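Long-range contacts in luciferase-like monooxygenase (Streptomyces bottropensis, PDB 7BIP), which probably acts as a monooxygenase in the biosynthesis of the aromatic polyketide rishirilide, and binds calcium ions in the crystal: residues A[83-88]-A[151-156]; A[95-100]-A[163-168]; A[102-107]-A[169-174]; A[142-147]-A[157-162]. All blocks are in the same frame, centred on the assembly; numbering follows the deposited sequence.

Contact 1: residues A[83-88]-A[151-156]; sequences THPLKL and TFHRFG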
# COMPACT_ATOMS: atom_id res chain seq x y z
N THR A 83 -7.85 8.89 -7.31
CA THR A 83 -6.44 8.64 -7.46
C THR A 83 -6.05 8.96 -8.89
O THR A 83 -6.87 9.44 -9.69
CB THR A 83 -6.10 7.20 -7.04
OG1 THR A 83 -4.68 7.00 -7.07
CG2 THR A 83 -6.80 6.19 -7.95
N HIS A 84 -4.79 8.76 -9.20
CA HIS A 84 -4.26 8.88 -10.54
C HIS A 84 -4.03 7.48 -11.11
O HIS A 84 -3.49 6.61 -10.42
CB HIS A 84 -2.93 9.63 -10.49
CG HIS A 84 -2.45 10.11 -11.83
ND1 HIS A 84 -2.05 9.25 -12.83
CD2 HIS A 84 -2.28 11.36 -12.31
CE1 HIS A 84 -1.68 9.95 -13.88
NE2 HIS A 84 -1.79 11.24 -13.59
N PRO A 85 -4.42 7.22 -12.36
CA PRO A 85 -4.28 5.85 -12.89
C PRO A 85 -2.85 5.33 -12.90
O PRO A 85 -2.66 4.12 -12.78
CB PRO A 85 -4.84 5.95 -14.32
CG PRO A 85 -4.89 7.40 -14.62
CD PRO A 85 -5.08 8.12 -13.32
N LEU A 86 -1.85 6.20 -13.04
CA LEU A 86 -0.47 5.73 -12.97
C LEU A 86 -0.18 5.11 -11.61
O LEU A 86 0.46 4.06 -11.51
CB LEU A 86 0.51 6.88 -13.22
CG LEU A 86 0.58 7.44 -14.64
CD1 LEU A 86 1.41 8.72 -14.65
CD2 LEU A 86 1.15 6.41 -15.61
N LYS A 87 -0.64 5.76 -10.55
CA LYS A 87 -0.42 5.27 -9.20
C LYS A 87 -1.23 4.02 -8.92
O LYS A 87 -0.73 3.06 -8.32
CB LYS A 87 -0.80 6.36 -8.21
CG LYS A 87 0.05 7.58 -8.32
CD LYS A 87 1.41 7.28 -7.81
CE LYS A 87 1.34 7.00 -6.33
NZ LYS A 87 0.70 8.13 -5.60
N LEU A 88 -2.50 4.03 -9.33
CA LEU A 88 -3.36 2.88 -9.11
C LEU A 88 -2.83 1.66 -9.85
O LEU A 88 -2.72 0.56 -9.28
CB LEU A 88 -4.78 3.20 -9.54
CG LEU A 88 -5.88 2.21 -9.17
CD1 LEU A 88 -5.83 1.86 -7.68
CD2 LEU A 88 -7.20 2.87 -9.53
N THR A 151 -9.56 12.71 -20.58
CA THR A 151 -10.28 13.89 -20.14
C THR A 151 -9.65 14.46 -18.87
O THR A 151 -9.59 15.68 -18.69
CB THR A 151 -11.76 13.54 -19.91
OG1 THR A 151 -12.33 13.05 -21.14
CG2 THR A 151 -12.57 14.77 -19.46
N PHE A 152 -9.12 13.59 -18.02
CA PHE A 152 -8.63 13.99 -16.72
C PHE A 152 -7.12 13.85 -16.57
O PHE A 152 -6.53 14.63 -15.83
CB PHE A 152 -9.36 13.20 -15.63
CG PHE A 152 -10.83 13.28 -15.78
CD1 PHE A 152 -11.50 14.46 -15.46
CD2 PHE A 152 -11.55 12.24 -16.36
CE1 PHE A 152 -12.88 14.58 -15.65
CE2 PHE A 152 -12.93 12.35 -16.57
CZ PHE A 152 -13.59 13.52 -16.21
N HIS A 153 -6.49 12.92 -17.27
CA HIS A 153 -5.04 12.78 -17.22
C HIS A 153 -4.51 12.51 -18.62
O HIS A 153 -5.14 11.78 -19.38
CB HIS A 153 -4.63 11.65 -16.28
CG HIS A 153 -5.22 11.77 -14.91
ND1 HIS A 153 -6.31 11.02 -14.49
CD2 HIS A 153 -4.91 12.59 -13.87
CE1 HIS A 153 -6.62 11.36 -13.25
NE2 HIS A 153 -5.79 12.30 -12.86
N ARG A 154 -3.37 13.12 -18.96
CA ARG A 154 -2.73 12.90 -20.24
C ARG A 154 -1.27 12.53 -20.01
O ARG A 154 -0.55 13.24 -19.32
CB ARG A 154 -2.81 14.14 -21.13
CG ARG A 154 -4.24 14.55 -21.43
CD ARG A 154 -4.28 15.75 -22.36
NE ARG A 154 -4.26 17.00 -21.60
CZ ARG A 154 -3.52 18.05 -21.91
NH1 ARG A 154 -2.73 18.02 -22.98
NH2 ARG A 154 -3.57 19.14 -21.16
N PHE A 155 -0.85 11.41 -20.60
CA PHE A 155 0.53 10.98 -20.38
C PHE A 155 0.90 10.00 -21.48
O PHE A 155 0.03 9.44 -22.16
CB PHE A 155 0.70 10.34 -19.00
CG PHE A 155 -0.29 9.24 -18.68
CD1 PHE A 155 -0.13 7.96 -19.20
CD2 PHE A 155 -1.36 9.48 -17.83
CE1 PHE A 155 -1.06 6.95 -18.90
CE2 PHE A 155 -2.27 8.49 -17.53
CZ PHE A 155 -2.12 7.22 -18.07
N GLY A 156 2.19 9.79 -21.65
CA GLY A 156 2.67 8.78 -22.56
C GLY A 156 3.33 9.37 -23.79
O GLY A 156 3.20 10.56 -24.07

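Contact 2: residues A[95-100]-A[163-168]; sequences LDNISQ and RTWQRP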
# COMPACT_ATOMS: atom_id res chain seq x y z
N LEU A 95 1.23 -5.28 -5.89
CA LEU A 95 0.49 -6.22 -5.06
C LEU A 95 0.29 -7.55 -5.78
O LEU A 95 0.39 -8.62 -5.16
CB LEU A 95 -0.85 -5.60 -4.66
CG LEU A 95 -1.81 -6.53 -3.92
CD1 LEU A 95 -1.12 -7.09 -2.67
CD2 LEU A 95 -3.06 -5.73 -3.56
N ASP A 96 -0.01 -7.52 -7.08
CA ASP A 96 -0.14 -8.75 -7.85
C ASP A 96 1.13 -9.59 -7.73
O ASP A 96 1.07 -10.80 -7.46
CB ASP A 96 -0.43 -8.42 -9.32
CG ASP A 96 -0.96 -9.61 -10.11
OD1 ASP A 96 -1.56 -10.52 -9.51
OD2 ASP A 96 -0.76 -9.63 -11.34
N ASN A 97 2.29 -8.95 -7.88
CA ASN A 97 3.55 -9.69 -7.79
C ASN A 97 3.85 -10.15 -6.37
O ASN A 97 4.30 -11.28 -6.17
CB ASN A 97 4.68 -8.82 -8.34
CG ASN A 97 4.71 -8.84 -9.86
OD1 ASN A 97 5.07 -9.84 -10.46
ND2 ASN A 97 4.30 -7.74 -10.48
N ILE A 98 3.62 -9.29 -5.37
CA ILE A 98 3.85 -9.68 -3.98
C ILE A 98 3.00 -10.89 -3.62
O ILE A 98 3.47 -11.82 -2.94
CB ILE A 98 3.56 -8.47 -3.06
CG1 ILE A 98 4.71 -7.47 -3.15
CG2 ILE A 98 3.34 -8.92 -1.60
CD1 ILE A 98 4.33 -6.09 -2.64
N SER A 99 1.75 -10.91 -4.08
CA SER A 99 0.82 -11.99 -3.78
C SER A 99 0.98 -13.19 -4.70
O SER A 99 0.24 -14.17 -4.54
CB SER A 99 -0.62 -11.46 -3.87
OG SER A 99 -1.02 -11.34 -5.23
N GLN A 100 1.91 -13.14 -5.66
CA GLN A 100 2.14 -14.23 -6.62
C GLN A 100 0.85 -14.61 -7.36
O GLN A 100 0.47 -15.78 -7.49
CB GLN A 100 2.80 -15.44 -5.93
CG GLN A 100 4.11 -15.03 -5.22
CD GLN A 100 5.13 -16.14 -5.12
OE1 GLN A 100 4.79 -17.32 -5.09
NE2 GLN A 100 6.41 -15.76 -5.06
N ARG A 163 5.52 -4.83 -14.42
CA ARG A 163 4.45 -5.50 -15.13
C ARG A 163 3.71 -6.42 -14.18
O ARG A 163 4.27 -6.88 -13.18
CB ARG A 163 5.00 -6.26 -16.33
CG ARG A 163 5.97 -5.44 -17.18
CD ARG A 163 5.35 -4.15 -17.72
NE ARG A 163 4.41 -4.39 -18.80
CZ ARG A 163 3.38 -3.60 -19.09
NH1 ARG A 163 2.56 -3.89 -20.10
NH2 ARG A 163 3.15 -2.53 -18.35
N THR A 164 2.44 -6.69 -14.47
CA THR A 164 1.69 -7.55 -13.57
C THR A 164 2.18 -9.00 -13.64
O THR A 164 2.86 -9.42 -14.59
CB THR A 164 0.19 -7.49 -13.88
OG1 THR A 164 -0.04 -7.91 -15.23
CG2 THR A 164 -0.33 -6.06 -13.70
N TRP A 165 1.85 -9.75 -12.60
CA TRP A 165 2.12 -11.18 -12.57
C TRP A 165 1.13 -11.92 -13.46
O TRP A 165 1.52 -12.73 -14.32
CB TRP A 165 2.02 -11.67 -11.13
CG TRP A 165 2.15 -13.15 -10.90
CD1 TRP A 165 1.29 -14.14 -11.31
CD2 TRP A 165 3.19 -13.81 -10.16
NE1 TRP A 165 1.73 -15.36 -10.88
CE2 TRP A 165 2.89 -15.19 -10.17
CE3 TRP A 165 4.33 -13.37 -9.49
CZ2 TRP A 165 3.72 -16.13 -9.54
CZ3 TRP A 165 5.14 -14.30 -8.87
CH2 TRP A 165 4.83 -15.67 -8.89
N GLN A 166 -0.15 -11.64 -13.29
CA GLN A 166 -1.19 -12.32 -14.06
C GLN A 166 -1.25 -11.79 -15.49
O GLN A 166 -0.88 -10.66 -15.77
CB GLN A 166 -2.55 -12.14 -13.38
CG GLN A 166 -2.61 -12.78 -12.00
CD GLN A 166 -3.93 -12.54 -11.32
OE1 GLN A 166 -4.93 -13.19 -11.64
NE2 GLN A 166 -3.96 -11.60 -10.39
N ARG A 167 -1.75 -12.63 -16.39
CA ARG A 167 -1.79 -12.30 -17.80
C ARG A 167 -3.22 -12.38 -18.32
O ARG A 167 -3.87 -13.42 -18.15
CB ARG A 167 -0.90 -13.25 -18.60
CG ARG A 167 0.56 -13.14 -18.20
CD ARG A 167 1.38 -14.19 -18.91
NE ARG A 167 2.69 -14.39 -18.30
CZ ARG A 167 3.43 -15.48 -18.52
NH1 ARG A 167 2.97 -16.44 -19.32
NH2 ARG A 167 4.61 -15.60 -17.94
N PRO A 168 -3.75 -11.32 -18.93
CA PRO A 168 -3.03 -10.08 -19.24
C PRO A 168 -2.81 -9.16 -18.03
O PRO A 168 -1.98 -8.27 -18.09
CB PRO A 168 -3.93 -9.39 -20.27
CG PRO A 168 -5.31 -9.90 -19.96
CD PRO A 168 -5.13 -11.32 -19.48

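Contact 3: residues A[102-107]-A[169-174]; sequences RLDVGF and HPRILV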
# COMPACT_ATOMS: atom_id res chain seq x y z
N ARG A 102 -2.50 -13.61 -6.91
CA ARG A 102 -3.74 -13.90 -6.20
C ARG A 102 -4.70 -12.71 -6.16
O ARG A 102 -5.73 -12.79 -5.47
CB ARG A 102 -3.44 -14.36 -4.77
CG ARG A 102 -2.77 -15.74 -4.68
CD ARG A 102 -2.54 -16.16 -3.23
NE ARG A 102 -1.44 -15.42 -2.59
CZ ARG A 102 -1.44 -15.04 -1.32
NH1 ARG A 102 -2.48 -15.29 -0.54
NH2 ARG A 102 -0.39 -14.39 -0.82
N LEU A 103 -4.41 -11.64 -6.89
CA LEU A 103 -5.18 -10.40 -6.80
C LEU A 103 -6.32 -10.37 -7.81
O LEU A 103 -6.14 -10.69 -8.99
CB LEU A 103 -4.26 -9.20 -7.03
CG LEU A 103 -4.88 -7.80 -7.08
CD1 LEU A 103 -5.45 -7.43 -5.72
CD2 LEU A 103 -3.83 -6.79 -7.48
N ASP A 104 -7.51 -9.95 -7.35
CA ASP A 104 -8.62 -9.55 -8.21
C ASP A 104 -8.99 -8.12 -7.85
O ASP A 104 -9.04 -7.77 -6.67
CB ASP A 104 -9.85 -10.47 -8.00
CG ASP A 104 -9.50 -11.94 -8.10
OD1 ASP A 104 -8.87 -12.34 -9.10
OD2 ASP A 104 -9.85 -12.70 -7.18
N VAL A 105 -9.25 -7.28 -8.86
CA VAL A 105 -9.37 -5.84 -8.62
C VAL A 105 -10.80 -5.40 -8.93
O VAL A 105 -11.19 -5.26 -10.10
CB VAL A 105 -8.37 -5.03 -9.44
CG1 VAL A 105 -8.52 -3.55 -9.06
CG2 VAL A 105 -6.95 -5.51 -9.15
N GLY A 106 -11.58 -5.15 -7.88
CA GLY A 106 -12.84 -4.44 -8.03
C GLY A 106 -12.63 -2.94 -7.99
O GLY A 106 -11.88 -2.42 -7.16
N PHE A 107 -13.29 -2.25 -8.92
CA PHE A 107 -13.32 -0.79 -9.02
C PHE A 107 -14.74 -0.33 -8.76
O PHE A 107 -15.69 -0.91 -9.29
CB PHE A 107 -12.91 -0.29 -10.42
CG PHE A 107 -11.52 -0.69 -10.89
CD1 PHE A 107 -10.50 0.27 -10.95
CD2 PHE A 107 -11.25 -1.97 -11.35
CE1 PHE A 107 -9.22 -0.06 -11.40
CE2 PHE A 107 -9.97 -2.31 -11.82
CZ PHE A 107 -8.95 -1.35 -11.84
N HIS A 169 -3.56 -9.41 -16.96
CA HIS A 169 -3.58 -8.57 -15.77
C HIS A 169 -4.57 -9.20 -14.79
O HIS A 169 -5.28 -10.15 -15.16
CB HIS A 169 -3.95 -7.12 -16.12
CG HIS A 169 -5.19 -6.99 -16.95
ND1 HIS A 169 -6.45 -7.22 -16.45
CD2 HIS A 169 -5.36 -6.61 -18.24
CE1 HIS A 169 -7.34 -7.02 -17.41
NE2 HIS A 169 -6.71 -6.64 -18.50
N PRO A 170 -4.63 -8.74 -13.54
CA PRO A 170 -5.67 -9.24 -12.63
C PRO A 170 -7.07 -9.05 -13.21
O PRO A 170 -7.32 -8.12 -13.98
CB PRO A 170 -5.46 -8.39 -11.38
CG PRO A 170 -4.03 -8.02 -11.41
CD PRO A 170 -3.74 -7.77 -12.87
N ARG A 171 -7.97 -9.95 -12.82
CA ARG A 171 -9.38 -9.81 -13.16
C ARG A 171 -9.87 -8.42 -12.76
O ARG A 171 -9.54 -7.92 -11.69
CB ARG A 171 -10.20 -10.87 -12.43
CG ARG A 171 -11.65 -10.99 -12.93
CD ARG A 171 -12.46 -11.95 -12.05
NE ARG A 171 -11.86 -13.28 -11.98
CZ ARG A 171 -12.10 -14.24 -12.86
NH1 ARG A 171 -12.92 -14.03 -13.88
NH2 ARG A 171 -11.50 -15.43 -12.72
N ILE A 172 -10.66 -7.80 -13.64
CA ILE A 172 -11.25 -6.49 -13.37
C ILE A 172 -12.74 -6.70 -13.12
O ILE A 172 -13.44 -7.30 -13.95
CB ILE A 172 -11.03 -5.52 -14.55
CG1 ILE A 172 -9.54 -5.16 -14.69
CG2 ILE A 172 -11.85 -4.23 -14.36
CD1 ILE A 172 -9.25 -4.31 -15.94
N LEU A 173 -13.23 -6.20 -11.99
CA LEU A 173 -14.66 -6.21 -11.70
C LEU A 173 -15.13 -4.78 -11.47
O LEU A 173 -14.41 -3.97 -10.89
CB LEU A 173 -14.98 -7.07 -10.47
CG LEU A 173 -14.44 -8.49 -10.58
CD1 LEU A 173 -13.16 -8.60 -9.79
CD2 LEU A 173 -15.48 -9.50 -10.11
N VAL A 174 -16.34 -4.47 -11.93
CA VAL A 174 -16.90 -3.13 -11.81
C VAL A 174 -18.09 -3.21 -10.86
O VAL A 174 -19.02 -3.98 -11.08
CB VAL A 174 -17.31 -2.58 -13.18
CG1 VAL A 174 -18.11 -1.30 -13.01
CG2 VAL A 174 -16.06 -2.33 -14.02
O HOH W 1 -7.47 -12.33 -11.40
O HOH W 2 -10.36 -14.51 -10.05

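Contact 4: residues A[142-147]-A[157-162]; sequences AEEDVV and PVTMLP. With CA (calcium ion), chain C.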
# COMPACT_ATOMS: atom_id res chain seq x y z
N ALA A 142 -1.99 -3.74 -19.70
CA ALA A 142 -2.05 -4.63 -20.85
C ALA A 142 -1.10 -4.24 -21.97
O ALA A 142 -0.77 -5.10 -22.80
CB ALA A 142 -3.48 -4.65 -21.42
N GLU A 143 -0.66 -2.99 -22.01
CA GLU A 143 0.04 -2.44 -23.17
C GLU A 143 1.31 -1.71 -22.74
O GLU A 143 1.53 -1.44 -21.56
CB GLU A 143 -0.85 -1.46 -23.97
CG GLU A 143 -2.22 -2.01 -24.37
CD GLU A 143 -2.15 -3.13 -25.38
OE1 GLU A 143 -3.07 -3.96 -25.42
OE2 GLU A 143 -1.16 -3.17 -26.16
N GLU A 144 2.13 -1.39 -23.74
CA GLU A 144 3.36 -0.64 -23.57
C GLU A 144 3.32 0.55 -24.52
O GLU A 144 2.52 0.59 -25.46
CB GLU A 144 4.59 -1.51 -23.85
CG GLU A 144 4.65 -2.74 -22.97
CD GLU A 144 3.95 -3.96 -23.57
OE1 GLU A 144 3.86 -4.07 -24.82
OE2 GLU A 144 3.50 -4.81 -22.78
N ASP A 145 4.20 1.53 -24.27
CA ASP A 145 4.20 2.79 -25.03
C ASP A 145 2.80 3.41 -25.02
O ASP A 145 2.30 3.90 -26.03
CB ASP A 145 4.68 2.59 -26.47
CG ASP A 145 6.19 2.69 -26.62
OD1 ASP A 145 6.86 3.23 -25.71
OD2 ASP A 145 6.71 2.22 -27.66
N VAL A 146 2.16 3.35 -23.86
CA VAL A 146 0.77 3.79 -23.75
C VAL A 146 0.70 5.30 -23.89
O VAL A 146 1.38 6.05 -23.16
CB VAL A 146 0.17 3.34 -22.41
CG1 VAL A 146 -1.24 3.91 -22.22
CG2 VAL A 146 0.16 1.81 -22.34
N VAL A 147 -0.12 5.76 -24.83
CA VAL A 147 -0.41 7.18 -24.98
C VAL A 147 -1.86 7.36 -24.56
O VAL A 147 -2.78 6.89 -25.24
CB VAL A 147 -0.17 7.67 -26.41
CG1 VAL A 147 -0.46 9.15 -26.47
CG2 VAL A 147 1.28 7.39 -26.80
N PRO A 157 4.05 8.53 -24.56
CA PRO A 157 4.16 7.08 -24.32
C PRO A 157 4.97 6.70 -23.08
O PRO A 157 6.09 7.19 -22.89
CB PRO A 157 4.84 6.56 -25.59
CG PRO A 157 5.55 7.75 -26.16
CD PRO A 157 4.72 8.94 -25.80
N VAL A 158 4.39 5.83 -22.24
CA VAL A 158 5.04 5.31 -21.05
C VAL A 158 4.73 3.83 -20.96
O VAL A 158 3.76 3.34 -21.53
CB VAL A 158 4.60 6.02 -19.75
CG1 VAL A 158 5.14 7.45 -19.70
CG2 VAL A 158 3.07 5.97 -19.60
N THR A 159 5.57 3.10 -20.22
CA THR A 159 5.30 1.71 -19.88
C THR A 159 5.41 1.56 -18.37
O THR A 159 6.46 1.83 -17.79
CB THR A 159 6.26 0.75 -20.59
OG1 THR A 159 6.22 0.97 -22.00
CG2 THR A 159 5.85 -0.69 -20.29
N MET A 160 4.31 1.16 -17.74
CA MET A 160 4.23 1.08 -16.29
C MET A 160 4.95 -0.16 -15.78
O MET A 160 4.71 -1.27 -16.26
CB MET A 160 2.77 1.06 -15.84
CG MET A 160 2.58 0.87 -14.33
SD MET A 160 3.36 2.15 -13.31
CE MET A 160 2.75 3.63 -14.09
N LEU A 161 5.83 0.03 -14.81
CA LEU A 161 6.46 -1.05 -14.07
C LEU A 161 5.93 -1.06 -12.65
O LEU A 161 5.41 -0.05 -12.16
CB LEU A 161 7.99 -0.87 -14.05
CG LEU A 161 8.69 -0.99 -15.40
CD1 LEU A 161 10.17 -0.64 -15.22
CD2 LEU A 161 8.54 -2.38 -16.00
N PRO A 162 5.99 -2.21 -11.97
CA PRO A 162 6.33 -3.51 -12.54
C PRO A 162 5.20 -3.99 -13.45
O PRO A 162 4.05 -3.55 -13.31
CB PRO A 162 6.46 -4.40 -11.31
CG PRO A 162 5.45 -3.79 -10.31
CD PRO A 162 5.52 -2.31 -10.57
CA CA C . 3.16 -6.38 -24.68
O HOH W 3 0.83 -5.93 -24.79
O HOH W 4 2.16 0.48 -19.47
O HOH W 5 7.02 3.34 -23.32
O HOH W 6 3.35 -5.96 -27.04

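Contact 1: residues A[83-88]-A[151-156]
H84 carries CG anti to its backbone N (chi1 -166°), H153 keeps CG beside its own N (chi1 -53°), and F155 takes the crowded position between N and the carbonyl carbon; together these torsions gather three rings into an aromatic cluster. The two imidazoles slide past each other in opposite directions, oblique at 46°, with H84 CD2 3.3 Å from H153 CD2. P85, which opens the helix, sets its CD 3.4 Å from H153 ND1. H84 is the N-cap of helix 85-98: L86 N lies in the plane of its imidazole and donates to H84 ND1 at 3.1 Å, which fixes the ring's rotation. In this luciferase-like TIM-barrel protein the contact thus joins the start of a barrel helix to strand 154-158 of the peripheral hairpin. F155 meets the same helix turn tip to tip with L86, whose CD2 sits over the centre of the phenyl face, 4.0 Å from the centroid, a CH-pi contact. P85 CG reaches the edge of that ring, 4.1 Å from F155 CE2, and H84 CE1 approaches obliquely, 4.0 Å from the same CE2. W148 of the partner strand also meets F155, and F119 of the second subunit packs edge-to-face with H84.

Contact 2: residues A[95-100]-A[163-168]
W165 lays one face of its indole over the backbone of Q100, with Q100 CA 3.5 Å from the centroid of the six-membered ring and only 3° off its normal, a CH-pi contact. CG anti to the backbone N (chi1 175°) swings the ring out over the helix end, and Q100 CB and CG continue the overlap along the CH2 corner of the indole, CB being 3.6 Å from CH2. N97 OD1 comes to the edge of the ring near its plane, 3.7 Å from W165 CE3. Q100 has positive phi and closes a Schellman motif at the C-terminus of helix 85-98, so the indole covers the turn by which this TIM-barrel helix ends before strand 103-107. D96, one turn back, points its carboxylate into the loop 163-168. Its OD2 offers the syn lone pair to Q166 N at 2.9 Å in an almost straight bond (175°), and W165 N adds a weak, bent one. OD1 is met from above the carboxylate plane by Q166 NE2 at 2.8 Å. The same NE2 donates to L103 O, its strongest partner, bridging the helix to the adjoining strand. The buried carboxylate, gripped at both oxygens, holds two successive loop peptides against the helix; the nearby donors probably favour its charged form. N97 ND2 donates to R163 O, 2.8 Å away in its amide plane. T164 OG1 braces the loop from within, donating to Q166 O at 2.9 Å. The guanidinium of R163 turns elsewhere, to M160 O and L140 O, while G19 of the second subunit packs on N97 and W165.

Contact 3: residues A[102-107]-A[169-174]
Strands 103-107 and 171-174 run parallel as neighbours in the TIM barrel of the luciferase-like family, their axes 4.6 Å apart and 23° from each other. Backbone bonds set the register: V105 N donates to R171 O at 2.9 Å nearly along the C=O axis, and F107 N does the same to L173 O. In return L173 N reaches V105 O at 2.9 Å, but from above the carbonyl plane. G106 has no side chain, and its CA lies close enough to L173 O for a CA-H...O contact. D104 and R171 are linked through water. Their side chains lie side by side, but the charged ends are beyond a salt bridge, D104 OD1 4.3 Å from R171 NE; one water links D104 OD1 to R171 N, and a second accepts from R171 NE at 2.7 Å and donates to D104 OD1. Their salt-bridge partners lie outside, R72 for D104 and D227 for R171. Apolar packing falls on the face bearing V105, F107, I172 and V174, toward helices 85-98 and 126-142. V105 CG2 lies 3.9 Å from P170 CB. F107 turns its ring edge to L173 O while CE2 rests 3.7 Å from I172 CG2.

Contact 4: residues A[142-147]-A[157-162]
The flat carboxylate of E144 chelates the calcium ion through both oxygens, OE1 at 2.4 Å and OE2 at 2.5 Å. The bend at chi2 of E144 (90°) turns this group away from the partner segment, leaving CB and CG to cross T159 obliquely, CG 3.6 Å from CG2. Two waters are also ligands of the ion, one of them donating to A142 O as well, and R163 NH1 bonds weakly to OE2. The puckered ring of P157, reached through a cis peptide bond, has its CB against D145 O, while V147 CG2 lies 3.9 Å from the same CB. T159 OG1 lies beside its backbone N and accepts from D145 N at 3.1 Å along a nearly straight line (175°). V146 and V158 exchange both backbone bonds: V146 N reaches V158 O in the carbonyl plane at 2.8 Å, and V158 N reaches V146 O from above the plane at 3.2 Å. P157 CA also makes a CA-H...O contact with V146 O. D145, with positive phi, and V146 both face V158. That is a G1 beta bulge at the open end of the antiparallel hairpin 146-149/154-158, directly beside a solvent-exposed calcium site.

Overall arrangement
Helix 85-98 joins contacts 1 and 2: contact 1 uses its start and contact 2 its end, with centres about 20 Å apart. Contact 3 follows in the barrel sheet, touching contact 1 where L88 CD2 lies 4.0 Å from F107 CE1, and contact 2 through Q166 NE2 to L103 O at 2.7 Å. Contacts 1 and 4 share strand 154-158 of the hairpin, their centres about 12 Å apart, and M160 packs on L86. Contact 4 holds the calcium, and R163 of contact 2 reaches it indirectly, NH1 lying 3.0 Å from E144 OE2. The ion is about 14 Å from the nearest atom of the P170 side chain of contact 3. Contacts 1, 2 and 4 all touch the second subunit.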